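Long-range contacts in peptide chain release factor subunit 1 (Methanosarcina mazei, PDB 3IR9), which probably directs the ending of protein synthesis at the three stop codons, this chain being the C-terminal domain of the factor: residues L72-V77 with K89-W94; T78-V83 with E114-T119; C84-K89 with N105-G110. One frame throughout, in Å; residues are numbered along the deposited sequence. Where two conformers were deposited one is given.

Contact 1: L72-V77 with K89-W94; sequences LRAERV and KWTRRW
Glu75 and Arg92 lie opposite each other as a hydrogen-bonded antiparallel pair, with Glu75 N donating to Arg92 O at 2.8 Å and Arg92 N returning a bond to Glu75 O at 2.8 Å. The Val77-Trp90 end is uneven: Val77 N meets Trp90 O at 2.8 Å in a nearly straight bond, but the return bond from Trp90 N to Val77 O is bent (135° at the hydrogen). Tight packing is found in the side chains here. Val77 CB stands over one face of the Trp90 indole, 4.3 Å from the centroid of the five-membered ring and 21° off its normal, a CH-pi contact. On the same face of the sheet Val77 CG2 touches Arg92 CG at 3.9 Å, while Val115 and Pro101 also pack on Val77, which is buried. On the face carrying Thr91, its CG2 meets CB of Ala74, which precedes the strand, at 3.7 Å. Arg76 crosses Lys89 and Thr91 at about a right angle, its CD 3.3 Å from Thr91 OG1, a hydroxyl hydrogen-bonded to Glu51 of helix 51-58.

Toward Arg73 and Trp94, both exposed, the contact is looser, and even above the Glu75-Arg92 backbone pair the side chains are joined only by a long salt bridge, OE1 to NH2 3.8 Å. Glu75 OE1 lies by Trp94 CE3 and Glu75 CG by Trp94 CB, carboxylate and ring planes 74° apart, though the Trp94 position is doubtful. The arrangement is an antiparallel beta hairpin, strands 75-81 and 87-92, within a three-stranded sheet whose tip binds zinc.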
loop_
_atom_site.group_PDB
_atom_site.type_symbol
_atom_site.label_atom_id
_atom_site.label_comp_id
_atom_site.label_asym_id
_atom_site.label_seq_id
_atom_site.Cartn_x
_atom_site.Cartn_y
_atom_site.Cartn_z
ATOM N N LEU A 72 12.251 4.037 7.873
ATOM C CA LEU A 72 12.935 3.812 9.140
ATOM C C LEU A 72 12.479 2.527 9.806
ATOM O O LEU A 72 11.378 2.459 10.359
ATOM C CB LEU A 72 12.672 4.964 10.101
ATOM C CG LEU A 72 13.129 6.349 9.671
ATOM C CD1 LEU A 72 12.558 7.367 10.634
ATOM C CD2 LEU A 72 14.647 6.421 9.625
ATOM N N ARG A 73 13.333 1.514 9.768
ATOM C CA ARG A 73 13.024 0.251 10.413
ATOM C C ARG A 73 13.951 0.031 11.605
ATOM O O ARG A 73 14.967 -0.647 11.483
ATOM C CB ARG A 73 13.132 -0.897 9.404
ATOM C CG ARG A 73 12.181 -0.760 8.220
ATOM C CD ARG A 73 10.774 -0.403 8.703
ATOM N NE ARG A 73 9.721 -0.680 7.724
ATOM C CZ ARG A 73 8.920 0.239 7.186
ATOM N NH1 ARG A 73 9.038 1.519 7.519
ATOM N NH2 ARG A 73 7.990 -0.123 6.314
ATOM N N ALA A 74 13.599 0.613 12.751
ATOM C CA ALA A 74 14.456 0.547 13.938
ATOM C C ALA A 74 13.754 0.981 15.226
ATOM O O ALA A 74 13.019 1.967 15.237
ATOM C CB ALA A 74 15.714 1.381 13.721
ATOM N N GLU A 75 13.996 0.250 16.313
ATOM C CA GLU A 75 13.399 0.585 17.602
ATOM C C GLU A 75 14.442 1.081 18.597
ATOM O O GLU A 75 15.624 0.752 18.499
ATOM C CB GLU A 75 12.689 -0.625 18.214
ATOM C CG GLU A 75 12.155 -1.633 17.226
ATOM C CD GLU A 75 11.588 -2.852 17.925
ATOM O OE1 GLU A 75 12.291 -3.884 17.999
ATOM O OE2 GLU A 75 10.447 -2.767 18.425
ATOM N N ARG A 76 13.986 1.854 19.574
ATOM C CA ARG A 76 14.845 2.303 20.657
ATOM C C ARG A 76 14.577 1.479 21.913
ATOM O O ARG A 76 13.466 1.458 22.440
ATOM C CB ARG A 76 14.621 3.791 20.936
ATOM C CG ARG A 76 15.518 4.381 22.014
ATOM C CD ARG A 76 16.986 4.229 21.650
ATOM N NE ARG A 76 17.821 5.124 22.440
ATOM C CZ ARG A 76 19.109 5.343 22.216
ATOM N NH1 ARG A 76 19.737 4.728 21.222
ATOM N NH2 ARG A 76 19.767 6.186 22.993
ATOM N N VAL A 77 15.607 0.797 22.392
ATOM C CA VAL A 77 15.454 -0.088 23.535
ATOM C C VAL A 77 16.028 0.525 24.810
ATOM O O VAL A 77 17.215 0.842 24.889
ATOM C CB VAL A 77 16.139 -1.445 23.275
ATOM C CG1 VAL A 77 15.770 -2.435 24.364
ATOM C CG2 VAL A 77 15.761 -1.978 21.897
ATOM N N LYS A 89 20.352 2.966 26.879
ATOM C CA LYS A 89 19.436 2.937 25.747
ATOM C C LYS A 89 20.269 2.672 24.519
ATOM O O LYS A 89 21.489 2.823 24.547
ATOM C CB LYS A 89 18.691 4.267 25.579
ATOM C CG LYS A 89 17.859 4.697 26.774
ATOM C CD LYS A 89 17.307 6.087 26.553
ATOM C CE LYS A 89 17.199 6.842 27.860
ATOM N NZ LYS A 89 16.347 6.119 28.832
ATOM N N TRP A 90 19.609 2.271 23.442
ATOM C CA TRP A 90 20.287 2.053 22.178
ATOM C C TRP A 90 19.254 1.722 21.123
ATOM O O TRP A 90 18.137 1.313 21.433
ATOM C CB TRP A 90 21.341 0.945 22.289
ATOM C CG TRP A 90 20.826 -0.336 22.866
ATOM C CD1 TRP A 90 20.506 -0.579 24.171
ATOM C CD2 TRP A 90 20.580 -1.557 22.159
ATOM N NE1 TRP A 90 20.068 -1.875 24.319
ATOM C CE2 TRP A 90 20.105 -2.497 23.099
ATOM C CE3 TRP A 90 20.710 -1.943 20.820
ATOM C CZ2 TRP A 90 19.757 -3.802 22.741
ATOM C CZ3 TRP A 90 20.368 -3.241 20.467
ATOM C CH2 TRP A 90 19.895 -4.154 21.425
ATOM N N THR A 91 19.623 1.911 19.870
ATOM C CA THR A 91 18.689 1.650 18.801
ATOM C C THR A 91 19.073 0.391 18.044
ATOM O O THR A 91 20.223 0.211 17.638
ATOM C CB THR A 91 18.580 2.845 17.851
ATOM O OG1 THR A 91 17.986 3.945 18.550
ATOM C CG2 THR A 91 17.715 2.493 16.651
ATOM N N ARG A 92 18.095 -0.490 17.877
ATOM C CA ARG A 92 18.302 -1.726 17.148
ATOM C C ARG A 92 17.336 -1.787 15.977
ATOM O O ARG A 92 16.163 -1.431 16.104
ATOM C CB ARG A 92 18.133 -2.942 18.071
ATOM C CG ARG A 92 16.693 -3.330 18.395
ATOM C CD ARG A 92 16.259 -4.557 17.602
ATOM N NE ARG A 92 16.802 -5.789 18.169
ATOM C CZ ARG A 92 16.060 -6.759 18.695
ATOM N NH1 ARG A 92 16.639 -7.845 19.193
ATOM N NH2 ARG A 92 14.738 -6.646 18.714
ATOM N N ARG A 93 17.846 -2.212 14.829
ATOM C CA ARG A 93 17.016 -2.425 13.655
ATOM C C ARG A 93 16.105 -3.613 13.929
ATOM O O ARG A 93 16.593 -4.698 14.238
ATOM C CB ARG A 93 17.907 -2.724 12.453
ATOM C CG ARG A 93 17.196 -2.720 11.116
ATOM C CD ARG A 93 18.001 -3.515 10.109
ATOM N NE ARG A 93 19.434 -3.407 10.371
ATOM C CZ ARG A 93 20.288 -2.724 9.616
ATOM N NH1 ARG A 93 19.859 -2.087 8.535
ATOM N NH2 ARG A 93 21.574 -2.687 9.939
ATOM N N TRP A 94 14.789 -3.425 13.833
ATOM C CA TRP A 94 13.856 -4.519 14.102
ATOM C C TRP A 94 13.904 -5.597 13.024
ATOM O O TRP A 94 14.061 -5.304 11.837
ATOM C CB TRP A 94 12.418 -4.018 14.265
ATOM C CG TRP A 94 11.394 -5.132 14.167
ATOM C CD1 TRP A 94 10.556 -5.384 13.119
ATOM C CD2 TRP A 94 11.118 -6.145 15.151
ATOM N NE1 TRP A 94 9.771 -6.485 13.387
ATOM C CE2 TRP A 94 10.097 -6.970 14.627
ATOM C CE3 TRP A 94 11.631 -6.433 16.422
ATOM C CZ2 TRP A 94 9.581 -8.062 15.331
ATOM C CZ3 TRP A 94 11.116 -7.520 17.119
ATOM C CH2 TRP A 94 10.103 -8.319 16.570
#

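Contact 2: T78-V83 with E114-T119; sequences TTKCSV and EVTDVT. With ZN (zinc ion), chain C.
The first torsions set Thr116 OG1 between its backbone N and carbonyl carbon (chi1 53°) and Lys80 CG anti to its carbonyl carbon (chi1 -54°); the extended Lys80 chain beyond CG then carries CE across Thr116 at about a right angle, to 3.3 Å from Thr116 OG1. Thr78 CG2 approaches the same Thr116 OG1, at 3.5 Å.

The backbone pairing around Thr116 is irregular. Thr78 N bonds to Asp117 O at 3.0 Å, whereas Thr116 N donates to Thr78 O at 3.1 Å. Beyond this point Thr79 pairs with Val115 and Lys80 with Glu114, a shift of one residue: a beta bulge in the antiparallel pairing of strands 75-81 and 113-120. Its extra residue, Thr116, has a helix-like psi of -21°. Past the bulge, Lys80 N reaches Glu114 O at 3.1 Å, and on the opposite face Thr79 CG2 packs against Val115 CG2 at 4.0 Å.

Next to the bulge, Thr119 OG1 donates to the syn lone pair of Asp117 OD2 at 2.6 Å. At the other end the strand leads into the metal site, where Cys81 SG binds zinc at 2.4 Å together with Cys84, Cys106 and Cys109. Ser82, just after it, turns its hydroxyl to Ser112 O in a hydrogen bond.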
loop_
_atom_site.group_PDB
_atom_site.type_symbol
_atom_site.label_atom_id
_atom_site.label_comp_id
_atom_site.label_asym_id
_atom_site.label_seq_id
_atom_site.Cartn_x
_atom_site.Cartn_y
_atom_site.Cartn_z
ATOM N N THR A 78 15.181 0.697 25.814
ATOM C CA THR A 78 15.665 1.109 27.122
ATOM C C THR A 78 15.808 -0.115 28.015
ATOM O O THR A 78 14.975 -1.025 27.989
ATOM C CB THR A 78 14.733 2.135 27.799
ATOM O OG1 THR A 78 14.647 3.320 26.996
ATOM C CG2 THR A 78 15.253 2.497 29.179
ATOM N N THR A 79 16.880 -0.140 28.795
ATOM C CA THR A 79 17.084 -1.194 29.773
ATOM C C THR A 79 17.488 -0.566 31.115
ATOM O O THR A 79 18.109 0.498 31.150
ATOM C CB THR A 79 18.139 -2.223 29.284
ATOM O OG1 THR A 79 19.455 -1.672 29.407
ATOM C CG2 THR A 79 17.895 -2.596 27.823
ATOM N N LYS A 80 17.119 -1.210 32.215
ATOM C CA LYS A 80 17.447 -0.689 33.537
ATOM C C LYS A 80 17.756 -1.806 34.540
ATOM O O LYS A 80 17.137 -2.870 34.520
ATOM C CB LYS A 80 16.314 0.196 34.061
ATOM C CG LYS A 80 15.913 1.318 33.118
ATOM C CD LYS A 80 14.774 2.119 33.710
ATOM C CE LYS A 80 14.113 2.986 32.663
ATOM N NZ LYS A 80 12.823 3.540 33.160
ATOM N N CYS A 81 18.722 -1.559 35.418
ATOM C CA CYS A 81 19.115 -2.559 36.397
ATOM C C CYS A 81 18.069 -2.689 37.495
ATOM O O CYS A 81 17.503 -1.702 37.966
ATOM C CB CYS A 81 20.484 -2.239 36.995
ATOM S SG CYS A 81 21.063 -3.507 38.120
ATOM N N SER A 82 17.832 -3.928 37.898
ATOM C CA SER A 82 16.773 -4.249 38.843
ATOM C C SER A 82 17.098 -3.873 40.290
ATOM O O SER A 82 16.232 -3.960 41.161
ATOM C CB SER A 82 16.439 -5.737 38.747
ATOM O OG SER A 82 17.617 -6.522 38.714
ATOM N N VAL A 83 18.337 -3.463 40.553
ATOM C CA VAL A 83 18.718 -3.052 41.905
ATOM C C VAL A 83 19.403 -1.681 41.961
ATOM O O VAL A 83 18.935 -0.775 42.654
ATOM C CB VAL A 83 19.570 -4.127 42.634
ATOM C CG1 VAL A 83 19.021 -5.517 42.359
ATOM C CG2 VAL A 83 21.027 -4.047 42.228
ATOM N N GLU A 114 16.836 -5.644 32.859
ATOM C CA GLU A 114 15.534 -5.969 32.297
ATOM C C GLU A 114 15.108 -4.844 31.361
ATOM O O GLU A 114 15.266 -3.672 31.693
ATOM C CB GLU A 114 14.506 -6.142 33.418
ATOM C CG GLU A 114 14.922 -7.113 34.523
ATOM C CD GLU A 114 14.135 -6.900 35.805
ATOM O OE1 GLU A 114 13.056 -6.271 35.742
ATOM O OE2 GLU A 114 14.596 -7.354 36.876
ATOM N N VAL A 115 14.579 -5.188 30.191
ATOM C CA VAL A 115 14.135 -4.164 29.251
ATOM C C VAL A 115 12.838 -3.548 29.755
ATOM O O VAL A 115 11.876 -4.263 30.049
ATOM C CB VAL A 115 13.938 -4.724 27.837
ATOM C CG1 VAL A 115 13.664 -3.602 26.864
ATOM C CG2 VAL A 115 15.167 -5.484 27.404
ATOM N N THR A 116 12.819 -2.222 29.867
ATOM C CA THR A 116 11.681 -1.526 30.463
ATOM C C THR A 116 10.723 -0.919 29.430
ATOM O O THR A 116 9.556 -0.659 29.731
ATOM C CB THR A 116 12.125 -0.463 31.491
ATOM O OG1 THR A 116 13.082 0.419 30.896
ATOM C CG2 THR A 116 12.742 -1.135 32.717
ATOM N N ASP A 117 11.215 -0.702 28.214
ATOM C CA ASP A 117 10.364 -0.231 27.124
ATOM C C ASP A 117 11.060 -0.383 25.783
ATOM O O ASP A 117 12.275 -0.211 25.674
ATOM C CB ASP A 117 9.946 1.234 27.328
ATOM C CG ASP A 117 9.300 1.837 26.085
ATOM O OD1 ASP A 117 8.225 1.351 25.672
ATOM O OD2 ASP A 117 9.869 2.799 25.522
ATOM N N VAL A 118 10.277 -0.734 24.771
ATOM C CA VAL A 118 10.727 -0.671 23.394
ATOM C C VAL A 118 9.780 0.256 22.640
ATOM O O VAL A 118 8.557 0.179 22.795
ATOM C CB VAL A 118 10.772 -2.053 22.733
ATOM C CG1 VAL A 118 11.421 -1.954 21.364
ATOM C CG2 VAL A 118 11.535 -3.035 23.619
ATOM N N THR A 119 10.363 1.153 21.853
ATOM C CA THR A 119 9.612 2.145 21.099
ATOM C C THR A 119 10.284 2.293 19.740
ATOM O O THR A 119 11.503 2.430 19.660
ATOM C CB THR A 119 9.598 3.520 21.823
ATOM O OG1 THR A 119 9.086 3.370 23.155
ATOM C CG2 THR A 119 8.745 4.517 21.073
HETATM ZN ZN ZN C . 23.235 -2.986 38.993
HETATM O O HOH W 1 13.272 2.807 24.919
#

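Contact 3: C84-K89 with N105-G110; sequences CGYENK and NCPKCG. With ZN (zinc ion), chain C.
Cys84 SG and Cys106 SG lie 3.8 Å apart, and both bind one zinc ion. Metal coordination is thus the first kind of interaction: Cys106 SG lies 2.3 Å from the zinc and Cys109 SG also 2.3 Å, while Cys84 SG is more distant from the metal at 2.6 Å. Cys81, at the end of strand 75-81, completes a set of four cysteines.

Hydrogen bonds to sulfur form a second group, and those within the segments are weak. Tyr86 N points to Cys84 SG at 3.4 Å. Cys106 SG receives two backbone N-H groups, those of Lys108 (N to SG 3.6 Å) and Cys109. Gly110 N closes the turn on Cys106 O, and its positive phi is one that glycine accepts readily. This folding of residues 106-110 around the Cys106 sulfur is consistent with a zinc knuckle.

No hydrogen bond joins the segments to each other; apart from the metal, packing on Tyr86 does. Its chi1 of -180° sends CG toward the 105-110 loop, and the side chain crosses Pro107 at about a right angle. Pro107 CD sits over one face, 4.0 Å from the ring centroid and 20° off the normal, a CH-pi contact displaced toward the rim. Cys106 SG makes a sulfur-aromatic contact, oblique, 4.6 Å from the Tyr86 ring centroid and 47° off the normal. Lys108 CG touches the ring at CD1, while its amine leads away. Leu113 also packs on Tyr86 and on Cys106.

Four sulfur ligands are consistent with a structural zinc, as in zinc ribbons: the metal joins segments 84-89 and 105-110, which share no direct hydrogen bond, and the N-H groups directed at sulfur would be expected to temper the negative charge of the thiolates.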
loop_
_atom_site.group_PDB
_atom_site.type_symbol
_atom_site.label_atom_id
_atom_site.label_comp_id
_atom_site.label_asym_id
_atom_site.label_seq_id
_atom_site.Cartn_x
_atom_site.Cartn_y
_atom_site.Cartn_z
ATOM N N CYS A 84 20.502 -1.521 41.234
ATOM C CA CYS A 84 21.226 -0.259 41.270
ATOM C C CYS A 84 20.691 0.688 40.194
ATOM O O CYS A 84 19.746 0.358 39.470
ATOM C CB CYS A 84 22.752 -0.473 41.186
ATOM S SG CYS A 84 23.530 -0.435 39.549
ATOM N N GLY A 85 21.278 1.874 40.112
ATOM C CA GLY A 85 20.782 2.899 39.216
ATOM C C GLY A 85 21.280 2.792 37.791
ATOM O O GLY A 85 21.154 3.739 37.017
ATOM N N TYR A 86 21.840 1.644 37.429
ATOM C CA TYR A 86 22.345 1.479 36.069
ATOM C C TYR A 86 21.221 1.502 35.029
ATOM O O TYR A 86 20.140 0.955 35.257
ATOM C CB TYR A 86 23.170 0.191 35.925
ATOM C CG TYR A 86 23.703 0.004 34.519
ATOM C CD1 TYR A 86 24.794 0.737 34.067
ATOM C CD2 TYR A 86 23.099 -0.879 33.633
ATOM C CE1 TYR A 86 25.274 0.592 32.775
ATOM C CE2 TYR A 86 23.576 -1.037 32.335
ATOM C CZ TYR A 86 24.667 -0.298 31.913
ATOM O OH TYR A 86 25.158 -0.448 30.631
ATOM N N GLU A 87 21.480 2.148 33.894
ATOM C CA GLU A 87 20.574 2.102 32.745
ATOM C C GLU A 87 21.329 2.344 31.441
ATOM O O GLU A 87 22.428 2.900 31.433
ATOM C CB GLU A 87 19.433 3.121 32.880
ATOM C CG GLU A 87 19.674 4.418 32.110
ATOM C CD GLU A 87 18.535 5.417 32.240
ATOM O OE1 GLU A 87 18.431 6.309 31.371
ATOM O OE2 GLU A 87 17.751 5.317 33.209
ATOM N N ASN A 88 20.734 1.919 30.334
ATOM C CA ASN A 88 21.256 2.251 29.016
ATOM C C ASN A 88 20.145 2.238 27.973
ATOM O O ASN A 88 19.111 1.600 28.170
ATOM C CB ASN A 88 22.390 1.303 28.610
ATOM C CG ASN A 88 21.892 -0.067 28.184
ATOM O OD1 ASN A 88 21.296 -0.223 27.118
ATOM N ND2 ASN A 88 22.155 -1.075 29.007
ATOM N N LYS A 89 20.352 2.966 26.879
ATOM C CA LYS A 89 19.436 2.937 25.747
ATOM C C LYS A 89 20.269 2.672 24.519
ATOM O O LYS A 89 21.489 2.823 24.547
ATOM C CB LYS A 89 18.691 4.267 25.579
ATOM C CG LYS A 89 17.859 4.697 26.774
ATOM C CD LYS A 89 17.307 6.087 26.553
ATOM C CE LYS A 89 17.199 6.842 27.860
ATOM N NZ LYS A 89 16.347 6.119 28.832
ATOM N N ASN A 105 23.170 -9.064 32.293
ATOM C CA ASN A 105 23.546 -8.654 33.654
ATOM C C ASN A 105 24.092 -7.227 33.764
ATOM O O ASN A 105 24.526 -6.629 32.773
ATOM C CB ASN A 105 24.582 -9.613 34.245
ATOM C CG ASN A 105 24.002 -10.967 34.591
ATOM O OD1 ASN A 105 22.823 -11.089 34.927
ATOM N ND2 ASN A 105 24.839 -11.995 34.523
ATOM N N CYS A 106 24.094 -6.704 34.988
ATOM C CA CYS A 106 24.550 -5.341 35.256
ATOM C C CYS A 106 26.072 -5.249 35.320
ATOM O O CYS A 106 26.699 -5.881 36.164
ATOM C CB CYS A 106 23.938 -4.823 36.564
ATOM S SG CYS A 106 24.094 -3.030 36.820
ATOM N N PRO A 107 26.670 -4.448 34.432
ATOM C CA PRO A 107 28.127 -4.312 34.408
ATOM C C PRO A 107 28.592 -3.513 35.620
ATOM O O PRO A 107 29.790 -3.319 35.812
ATOM C CB PRO A 107 28.382 -3.545 33.105
ATOM C CG PRO A 107 27.094 -3.667 32.320
ATOM C CD PRO A 107 26.032 -3.677 33.356
ATOM N N LYS A 108 27.641 -3.075 36.439
ATOM C CA LYS A 108 27.944 -2.307 37.641
ATOM C C LYS A 108 27.866 -3.149 38.916
ATOM O O LYS A 108 28.792 -3.136 39.724
ATOM C CB LYS A 108 27.011 -1.099 37.755
ATOM C CG LYS A 108 27.388 0.042 36.838
ATOM C CD LYS A 108 28.717 0.639 37.266
ATOM C CE LYS A 108 29.290 1.556 36.197
ATOM N NZ LYS A 108 30.726 1.849 36.462
ATOM N N CYS A 109 26.767 -3.878 39.090
ATOM C CA CYS A 109 26.544 -4.642 40.320
ATOM C C CYS A 109 26.302 -6.125 40.055
ATOM O O CYS A 109 26.142 -6.922 40.986
ATOM C CB CYS A 109 25.362 -4.068 41.094
ATOM S SG CYS A 109 23.767 -4.645 40.505
ATOM N N GLY A 110 26.266 -6.490 38.782
ATOM C CA GLY A 110 26.103 -7.879 38.404
ATOM C C GLY A 110 24.693 -8.430 38.516
ATOM O O GLY A 110 24.487 -9.623 38.320
HETATM ZN ZN ZN C . 23.235 -2.986 38.993
#

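The six segments follow the chain as 72-77, 78-83, 84-89, 89-94, 105-110 and 114-119. Contact 3 is nested inside the loop closed by contact 2, while contact 1 crosses both and shares Lys89 with contact 3. Contacts 1 and 2 pair strands of one antiparallel sheet, joining the middle strand 75-81 to strands 87-92 and 113-120 respectively; contact 3 ties the leading end of strand 87-92 to the loop before strand 113-120 at the zinc. Centres of contacts 2 and 3 are about 10 Å apart, of 1 and 2 about 14 Å, and of 1 and 3 about 20 Å. The result is an elongated zinc-bound projection, with contact 1 nearest the centre of this C-terminal domain.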